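Long-range contacts in Myo-inositol-1-phosphate synthase-related protein (Thermotoga maritima MSB8, PDB 3CIN), which is of unknown function but binds NAD and a magnesium ion and is related to the myo-inositol-1-phosphate synthase family: residues A[181-186]-A[212-217]; A[359-364]-A[374-379]. One frame throughout, in Å; residues are numbered along the deposited sequence.

Contact 1 (A[181-186]-A[212-217]); sequences LYANKR and NNLVVF
Asn212 opens the second segment by laying its amide across the side chain of Asn184, near the end of helix 171-186. The two amide planes stand 65° apart, and Asn212 OD1 lies 3.5 Å from Asn184 CB. With CG beside its backbone N (chi1 -73°), Asn212 brings OD1 toward Asn184, while its ND2 bonds back to Leu208 O in helix 203-211. Its carbonyl faces the helix too: Asn212 O comes within 3.2 Å of Ala183 CB and 3.1 Å of Asn184 N, but the angle at that N is too poor for a hydrogen bond. Asn213, with left-handed helical backbone angles, turns the chain into strand 214-217 and sets its O 3.4 Å from the same Ala183 methyl. Leu214 completes the surround: its CB is 3.9 Å and its CD1 4.0 Å from Ala183 CB. Strands 189-193 and 214-217, parallel neighbours linked through helix 203-211, form a beta-alpha-beta unit of the Rossmann-type sheet, and helix 171-186 leads into its first strand. One buried methyl thus sits against two carbonyl oxygens and a leucine, a contact made by close fit, while the ND2 bond of Asn212 to Leu208 O and the backbone bonds of Asn213 with Ala189 and Leu214 with Gly353 tie the second segment to the preceding helix and the sheet.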
ATOM      1  N   LEU A 181     -10.312  27.465 -38.417  1.00 28.93           N
ATOM      2  CA  LEU A 181     -10.848  28.581 -39.223  1.00 28.56           C
ATOM      3  C   LEU A 181     -10.329  29.904 -38.661  1.00 30.68           C
ATOM      4  O   LEU A 181      -9.921  30.809 -39.429  1.00 29.80           O
ATOM      5  CB  LEU A 181     -12.377  28.563 -39.292  1.00 30.29           C
ATOM      6  CG  LEU A 181     -12.967  27.616 -40.343  1.00 33.29           C
ATOM      7  CD1 LEU A 181     -12.510  26.221 -40.273  1.00 37.98           C
ATOM      8  CD2 LEU A 181     -14.486  27.628 -40.297  1.00 35.42           C
ATOM      9  N   TYR A 182     -10.315  29.998 -37.340  1.00 29.24           N
ATOM     10  CA  TYR A 182      -9.774  31.163 -36.644  1.00 27.33           C
ATOM     11  C   TYR A 182      -8.299  31.368 -36.962  1.00 28.60           C
ATOM     12  O   TYR A 182      -7.856  32.483 -37.310  1.00 30.71           O
ATOM     13  CB  TYR A 182     -10.019  31.033 -35.155  1.00 29.95           C
ATOM     14  CG  TYR A 182      -9.181  32.014 -34.339  1.00 29.29           C
ATOM     15  CD1 TYR A 182      -9.451  33.393 -34.344  1.00 28.72           C
ATOM     16  CD2 TYR A 182      -8.090  31.580 -33.588  1.00 34.36           C
ATOM     17  CE1 TYR A 182      -8.696  34.261 -33.630  1.00 27.81           C
ATOM     18  CE2 TYR A 182      -7.331  32.469 -32.837  1.00 30.28           C
ATOM     19  CZ  TYR A 182      -7.624  33.807 -32.868  1.00 29.80           C
ATOM     20  OH  TYR A 182      -6.848  34.710 -32.140  1.00 29.93           O
ATOM     21  N   ALA A 183      -7.522  30.294 -36.884  1.00 28.57           N
ATOM     22  CA  ALA A 183      -6.084  30.327 -37.187  1.00 29.20           C
ATOM     23  C   ALA A 183      -5.813  30.825 -38.568  1.00 30.28           C
ATOM     24  O   ALA A 183      -4.876  31.642 -38.794  1.00 27.30           O
ATOM     25  CB  ALA A 183      -5.440  28.925 -36.989  1.00 31.06           C
ATOM     26  N   ASN A 184      -6.634  30.352 -39.511  1.00 29.33           N
ATOM     27  CA  ASN A 184      -6.484  30.789 -40.887  1.00 31.00           C
ATOM     28  C   ASN A 184      -6.771  32.272 -41.010  1.00 31.48           C
ATOM     29  O   ASN A 184      -5.986  32.983 -41.628  1.00 33.52           O
ATOM     30  CB  ASN A 184      -7.354  29.941 -41.805  1.00 30.97           C
ATOM     31  CG  ASN A 184      -7.171  30.294 -43.267  1.00 34.97           C
ATOM     32  OD1 ASN A 184      -6.450  29.625 -43.995  1.00 48.03           O
ATOM     33  ND2 ASN A 184      -7.816  31.332 -43.679  1.00 37.54           N
ATOM     34  N   LYS A 185      -7.826  32.765 -40.355  1.00 31.34           N
ATOM     35  CA  LYS A 185      -8.138  34.205 -40.455  1.00 32.96           C
ATOM     36  C   LYS A 185      -7.100  35.071 -39.739  1.00 36.29           C
ATOM     37  O   LYS A 185      -6.869  36.243 -40.098  1.00 32.80           O
ATOM     38  CB  LYS A 185      -9.529  34.506 -39.910  1.00 34.82           C
ATOM     39  CG  LYS A 185     -10.670  34.011 -40.844  1.00 41.37           C
ATOM     40  N   ARG A 186      -6.517  34.520 -38.686  1.00 35.14           N
ATOM     41  CA  ARG A 186      -5.587  35.272 -37.827  1.00 35.93           C
ATOM     42  C   ARG A 186      -4.144  35.226 -38.288  1.00 36.55           C
ATOM     43  O   ARG A 186      -3.349  36.085 -37.887  1.00 39.66           O
ATOM     44  CB  ARG A 186      -5.649  34.707 -36.413  1.00 37.55           C
ATOM     45  CG  ARG A 186      -4.908  35.562 -35.414  1.00 41.38           C
ATOM     46  CD  ARG A 186      -4.476  34.794 -34.250  1.00 36.99           C
ATOM     47  NE  ARG A 186      -4.012  35.691 -33.190  1.00 33.82           N
ATOM     48  CZ  ARG A 186      -2.874  35.519 -32.525  1.00 34.04           C
ATOM     49  NH1 ARG A 186      -2.076  34.498 -32.801  1.00 30.95           N
ATOM     50  NH2 ARG A 186      -2.549  36.352 -31.564  1.00 35.96           N
ATOM     51  N   ASN A 212      -4.355  25.077 -42.187  1.00 31.16           N
ATOM     52  CA  ASN A 212      -4.951  26.303 -41.705  1.00 27.24           C
ATOM     53  C   ASN A 212      -4.155  27.105 -40.663  1.00 28.52           C
ATOM     54  O   ASN A 212      -4.707  27.934 -39.925  1.00 31.18           O
ATOM     55  CB  ASN A 212      -6.366  26.004 -41.233  1.00 28.72           C
ATOM     56  CG  ASN A 212      -7.302  25.759 -42.383  1.00 29.46           C
ATOM     57  OD1 ASN A 212      -7.641  26.703 -43.130  1.00 33.69           O
ATOM     58  ND2 ASN A 212      -7.604  24.509 -42.647  1.00 32.72           N
ATOM     59  N   ASN A 213      -2.858  26.858 -40.627  1.00 29.76           N
ATOM     60  CA  ASN A 213      -1.940  27.572 -39.741  1.00 28.98           C
ATOM     61  C   ASN A 213      -2.245  27.353 -38.262  1.00 28.55           C
ATOM     62  O   ASN A 213      -2.150  28.271 -37.444  1.00 27.60           O
ATOM     63  CB  ASN A 213      -1.860  29.027 -40.117  0.65 33.22           C
ATOM     64  CG  ASN A 213      -1.219  29.213 -41.462  0.65 36.49           C
ATOM     65  OD1 ASN A 213      -0.569  28.291 -41.971  0.65 34.47           O
ATOM     66  ND2 ASN A 213      -1.389  30.397 -42.045  0.65 33.45           N
ATOM     67  N   LEU A 214      -2.620  26.124 -37.940  1.00 28.20           N
ATOM     68  CA  LEU A 214      -2.890  25.744 -36.580  1.00 27.50           C
ATOM     69  C   LEU A 214      -1.928  24.690 -36.035  1.00 28.62           C
ATOM     70  O   LEU A 214      -1.669  23.672 -36.684  1.00 29.22           O
ATOM     71  CB  LEU A 214      -4.350  25.259 -36.435  1.00 31.11           C
ATOM     72  CG  LEU A 214      -4.811  24.890 -35.018  1.00 30.46           C
ATOM     73  CD1 LEU A 214      -5.069  26.102 -34.141  1.00 30.31           C
ATOM     74  CD2 LEU A 214      -6.072  24.004 -35.074  1.00 32.50           C
ATOM     75  N   VAL A 215      -1.380  24.983 -34.860  1.00 28.41           N
ATOM     76  CA  VAL A 215      -0.569  24.027 -34.089  1.00 29.14           C
ATOM     77  C   VAL A 215      -1.510  23.313 -33.124  1.00 29.95           C
ATOM     78  O   VAL A 215      -2.322  23.929 -32.432  1.00 30.36           O
ATOM     79  CB  VAL A 215       0.529  24.745 -33.245  1.00 34.23           C
ATOM     80  CG1 VAL A 215       1.428  23.710 -32.553  1.00 32.46           C
ATOM     81  CG2 VAL A 215       1.361  25.645 -34.091  1.00 34.08           C
ATOM     82  N   VAL A 216      -1.355  22.003 -33.022  1.00 28.87           N
ATOM     83  CA  VAL A 216      -2.176  21.225 -32.153  1.00 30.32           C
ATOM     84  C   VAL A 216      -1.280  20.452 -31.193  1.00 29.52           C
ATOM     85  O   VAL A 216      -0.353  19.787 -31.638  1.00 30.75           O
ATOM     86  CB  VAL A 216      -3.057  20.246 -32.947  1.00 32.38           C
ATOM     87  CG1 VAL A 216      -3.765  19.300 -32.017  1.00 34.34           C
ATOM     88  CG2 VAL A 216      -4.128  21.026 -33.752  1.00 28.62           C
ATOM     89  N   PHE A 217      -1.551  20.583 -29.896  1.00 29.23           N
ATOM     90  CA  PHE A 217      -0.981  19.638 -28.908  1.00 27.63           C
ATOM     91  C   PHE A 217      -2.125  18.756 -28.416  1.00 30.53           C
ATOM     92  O   PHE A 217      -3.240  19.230 -28.079  1.00 28.35           O
ATOM     93  CB  PHE A 217      -0.349  20.327 -27.709  1.00 30.50           C
ATOM     94  CG  PHE A 217       0.827  21.286 -28.033  1.00 26.45           C
ATOM     95  CD1 PHE A 217       1.655  21.127 -29.140  1.00 26.63           C
ATOM     96  CD2 PHE A 217       1.091  22.329 -27.131  1.00 28.30           C
ATOM     97  CE1 PHE A 217       2.753  22.002 -29.331  1.00 28.54           C
ATOM     98  CE2 PHE A 217       2.145  23.164 -27.313  1.00 28.90           C
ATOM     99  CZ  PHE A 217       2.953  23.050 -28.427  1.00 30.21           C
TER

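Contact 2 (A[359-364]-A[374-379]); sequences NAFYMK and IPRIIA
The guanidinium of Arg376 reaches past the ring of Phe361 to the end of helix 356-362. The two side chains cross at about a right angle, with ring and guanidinium planes 58° apart. Phe361 turns an edge to the other helix: its CD1 lies 3.8 Å from Arg376 CG, and Arg376 O sits in the ring plane, 3.6 Å from that same CD1. A bend at chi3 swings the arginine tip round to the backbone, where NH1 donates to Phe361 O (2.9 Å, N-H...O angle 143°). The same NH1 also donates to Met363 O (3.1 Å, 150°). In both bonds NH1 stands well above the carbonyl plane. This pairs a positive charge with carbonyls where the helix stops, probably a favourable match to its dipole. NH2 turns to Asn373 in a weak hydrogen bond. Helices 356-362 and 376-386 are joined by a loop of residues 363-375 that carries Pro366, Pro368 and Glu371 of the magnesium site, and Pro375 takes the N-cap position of the second helix. Beside the arginine, small residues let the backbones come close: Ala379 CB points at the first helix, 3.9 Å from Ala360 CB. A water links the segments, lying 2.7 Å from Ala360 O and accepting from Ile374 N. Arg376 also packs on Arg239 of the second subunit.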
ATOM      1  N   ASN A 359       3.953  16.579 -27.303  1.00 27.49           N
ATOM      2  CA  ASN A 359       2.912  15.640 -26.922  1.00 27.60           C
ATOM      3  C   ASN A 359       3.495  14.484 -26.129  1.00 26.92           C
ATOM      4  O   ASN A 359       2.870  14.044 -25.174  1.00 28.94           O
ATOM      5  CB  ASN A 359       2.200  15.055 -28.149  1.00 27.13           C
ATOM      6  CG  ASN A 359       1.536  16.121 -28.991  1.00 28.12           C
ATOM      7  OD1 ASN A 359       1.071  17.161 -28.458  1.00 30.07           O
ATOM      8  ND2 ASN A 359       1.310  15.766 -30.267  1.00 30.06           N
ATOM      9  N   ALA A 360       4.623  13.961 -26.567  1.00 28.39           N
ATOM     10  CA  ALA A 360       5.169  12.759 -25.910  1.00 28.12           C
ATOM     11  C   ALA A 360       5.417  12.903 -24.404  1.00 29.05           C
ATOM     12  O   ALA A 360       5.365  11.902 -23.657  1.00 31.68           O
ATOM     13  CB  ALA A 360       6.424  12.329 -26.608  1.00 28.11           C
ATOM     14  N   PHE A 361       5.752  14.108 -23.962  1.00 28.95           N
ATOM     15  CA  PHE A 361       5.982  14.348 -22.576  1.00 27.13           C
ATOM     16  C   PHE A 361       4.699  14.725 -21.846  1.00 29.86           C
ATOM     17  O   PHE A 361       4.425  14.256 -20.769  1.00 29.59           O
ATOM     18  CB  PHE A 361       7.008  15.467 -22.315  1.00 26.99           C
ATOM     19  CG  PHE A 361       7.260  15.685 -20.829  1.00 26.38           C
ATOM     20  CD1 PHE A 361       7.916  14.705 -20.075  1.00 30.55           C
ATOM     21  CD2 PHE A 361       6.758  16.777 -20.159  1.00 31.02           C
ATOM     22  CE1 PHE A 361       8.059  14.855 -18.679  1.00 35.79           C
ATOM     23  CE2 PHE A 361       6.937  16.932 -18.750  1.00 29.31           C
ATOM     24  CZ  PHE A 361       7.592  15.963 -18.039  1.00 31.94           C
ATOM     25  N   TYR A 362       3.913  15.623 -22.431  1.00 27.58           N
ATOM     26  CA  TYR A 362       2.782  16.195 -21.719  1.00 26.36           C
ATOM     27  C   TYR A 362       1.426  15.459 -21.774  1.00 29.07           C
ATOM     28  O   TYR A 362       0.498  15.772 -21.012  1.00 30.81           O
ATOM     29  CB  TYR A 362       2.600  17.660 -22.171  1.00 25.17           C
ATOM     30  CG  TYR A 362       3.691  18.576 -21.709  1.00 26.60           C
ATOM     31  CD1 TYR A 362       3.661  19.158 -20.442  1.00 29.76           C
ATOM     32  CD2 TYR A 362       4.737  18.871 -22.495  1.00 28.60           C
ATOM     33  CE1 TYR A 362       4.660  20.026 -20.035  1.00 29.19           C
ATOM     34  CE2 TYR A 362       5.748  19.720 -22.088  1.00 29.96           C
ATOM     35  CZ  TYR A 362       5.730  20.284 -20.849  1.00 27.60           C
ATOM     36  OH  TYR A 362       6.769  21.116 -20.490  1.00 28.94           O
ATOM     37  N   MET A 363       1.328  14.490 -22.673  1.00 29.47           N
ATOM     38  CA  MET A 363       0.050  13.885 -23.021  1.00 33.25           C
ATOM     39  C   MET A 363       0.151  12.410 -22.840  1.00 34.95           C
ATOM     40  O   MET A 363       1.183  11.796 -23.162  1.00 32.25           O
ATOM     41  CB  MET A 363      -0.302  14.172 -24.474  1.00 30.20           C
ATOM     42  CG  MET A 363      -0.424  15.606 -24.846  1.00 30.01           C
ATOM     43  SD  MET A 363      -1.880  16.353 -24.130  1.00 32.63           S
ATOM     44  CE  MET A 363      -1.708  18.118 -24.471  1.00 31.55           C
ATOM     45  N   LYS A 364      -0.937  11.820 -22.333  1.00 35.18           N
ATOM     46  CA  LYS A 364      -0.914  10.388 -22.257  1.00 40.14           C
ATOM     47  C   LYS A 364      -1.354   9.647 -23.481  1.00 36.17           C
ATOM     48  O   LYS A 364      -1.092   8.478 -23.547  1.00 35.37           O
ATOM     49  CB  LYS A 364      -1.522   9.822 -21.006  1.00 43.30           C
ATOM     50  CG  LYS A 364      -2.854  10.287 -20.618  1.00 43.09           C
ATOM     51  CD  LYS A 364      -3.264   9.531 -19.371  0.65 49.63           C
ATOM     52  CE  LYS A 364      -4.660   9.825 -18.942  0.65 48.46           C
ATOM     53  NZ  LYS A 364      -4.721  11.030 -18.071  0.65 51.41           N
ATOM     54  N   ILE A 374       6.378   6.730 -25.288  1.00 31.78           N
ATOM     55  CA  ILE A 374       7.759   6.305 -24.985  1.00 30.94           C
ATOM     56  C   ILE A 374       7.971   6.557 -23.476  1.00 32.81           C
ATOM     57  O   ILE A 374       7.207   7.299 -22.875  1.00 32.05           O
ATOM     58  CB  ILE A 374       8.807   7.049 -25.829  1.00 33.52           C
ATOM     59  CG1 ILE A 374       8.667   8.572 -25.696  1.00 33.22           C
ATOM     60  CG2 ILE A 374       8.676   6.615 -27.294  1.00 33.04           C
ATOM     61  CD1 ILE A 374       9.791   9.337 -26.344  1.00 39.71           C
ATOM     62  N   PRO A 375       9.015   5.942 -22.869  1.00 28.99           N
ATOM     63  CA  PRO A 375       9.330   6.333 -21.500  1.00 30.44           C
ATOM     64  C   PRO A 375       9.429   7.849 -21.330  1.00 30.07           C
ATOM     65  O   PRO A 375      10.066   8.518 -22.101  1.00 28.78           O
ATOM     66  CB  PRO A 375      10.673   5.667 -21.247  1.00 28.56           C
ATOM     67  CG  PRO A 375      10.539   4.427 -22.038  1.00 31.62           C
ATOM     68  CD  PRO A 375       9.938   4.903 -23.324  1.00 31.51           C
ATOM     69  N   ARG A 376       8.776   8.356 -20.297  1.00 33.19           N
ATOM     70  CA  ARG A 376       8.619   9.791 -20.171  1.00 34.52           C
ATOM     71  C   ARG A 376       9.904  10.565 -19.852  1.00 32.73           C
ATOM     72  O   ARG A 376       9.994  11.747 -20.179  1.00 33.27           O
ATOM     73  CB  ARG A 376       7.514  10.121 -19.170  1.00 35.65           C
ATOM     74  CG  ARG A 376       6.574  11.183 -19.693  1.00 46.16           C
ATOM     75  CD  ARG A 376       5.150  11.163 -18.987  1.00 46.68           C
ATOM     76  NE  ARG A 376       4.211  10.191 -19.530  1.00 47.70           N
ATOM     77  CZ  ARG A 376       3.504  10.365 -20.640  1.00 53.62           C
ATOM     78  NH1 ARG A 376       3.621  11.481 -21.321  1.00 43.10           N
ATOM     79  NH2 ARG A 376       2.679   9.418 -21.066  1.00 57.42           N
ATOM     80  N   ILE A 377      10.919   9.916 -19.281  1.00 33.14           N
ATOM     81  CA  ILE A 377      12.227  10.563 -19.104  1.00 31.62           C
ATOM     82  C   ILE A 377      12.887  10.823 -20.445  1.00 30.03           C
ATOM     83  O   ILE A 377      13.523  11.867 -20.669  1.00 31.83           O
ATOM     84  CB  ILE A 377      13.134   9.753 -18.081  1.00 34.23           C
ATOM     85  CG1 ILE A 377      12.491   9.825 -16.673  1.00 40.43           C
ATOM     86  CG2 ILE A 377      14.537  10.394 -17.933  1.00 36.24           C
ATOM     87  CD1 ILE A 377      12.837   8.713 -15.659  1.00 40.37           C
ATOM     88  N   ILE A 378      12.770   9.857 -21.365  1.00 28.80           N
ATOM     89  CA  ILE A 378      13.247  10.056 -22.735  1.00 28.45           C
ATOM     90  C   ILE A 378      12.450  11.173 -23.441  1.00 27.95           C
ATOM     91  O   ILE A 378      13.039  12.083 -24.052  1.00 31.05           O
ATOM     92  CB  ILE A 378      13.201   8.739 -23.507  1.00 27.66           C
ATOM     93  CG1 ILE A 378      14.099   7.703 -22.826  1.00 30.79           C
ATOM     94  CG2 ILE A 378      13.641   8.933 -24.954  1.00 29.38           C
ATOM     95  CD1 ILE A 378      13.992   6.306 -23.515  1.00 35.62           C
ATOM     96  N   ALA A 379      11.126  11.126 -23.319  1.00 28.34           N
ATOM     97  CA  ALA A 379      10.279  12.192 -23.844  1.00 26.68           C
ATOM     98  C   ALA A 379      10.683  13.557 -23.277  1.00 29.28           C
ATOM     99  O   ALA A 379      10.747  14.530 -24.020  1.00 29.14           O
ATOM    100  CB  ALA A 379       8.835  11.949 -23.597  1.00 27.50           C
TER
HETATM  101  O   HOH W   1       5.023   9.298 -24.331  1.00 25.73           O

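Contact 1 closes before contact 2 opens, and their centres lie 25 Å apart, yet the two meet at the end of strand 214-217. There Phe217 CA comes within 3.2 Å of Asn359 OD1, and that oxygen accepts a hydrogen bond from Gly218 N. Contact 1 joins helix 171-186 to the start of the strand; contact 2 lies beyond its other end, where helix 356-362 follows strand 353-354, the parallel neighbour of 214-217 and the outermost strand of the parallel sheet within this chain. Strand 214-217 thus spans from the partly buried contact 1 to the buried contact 2 beside the bound NAD, which the Lys364 side chain approaches to about 4 Å.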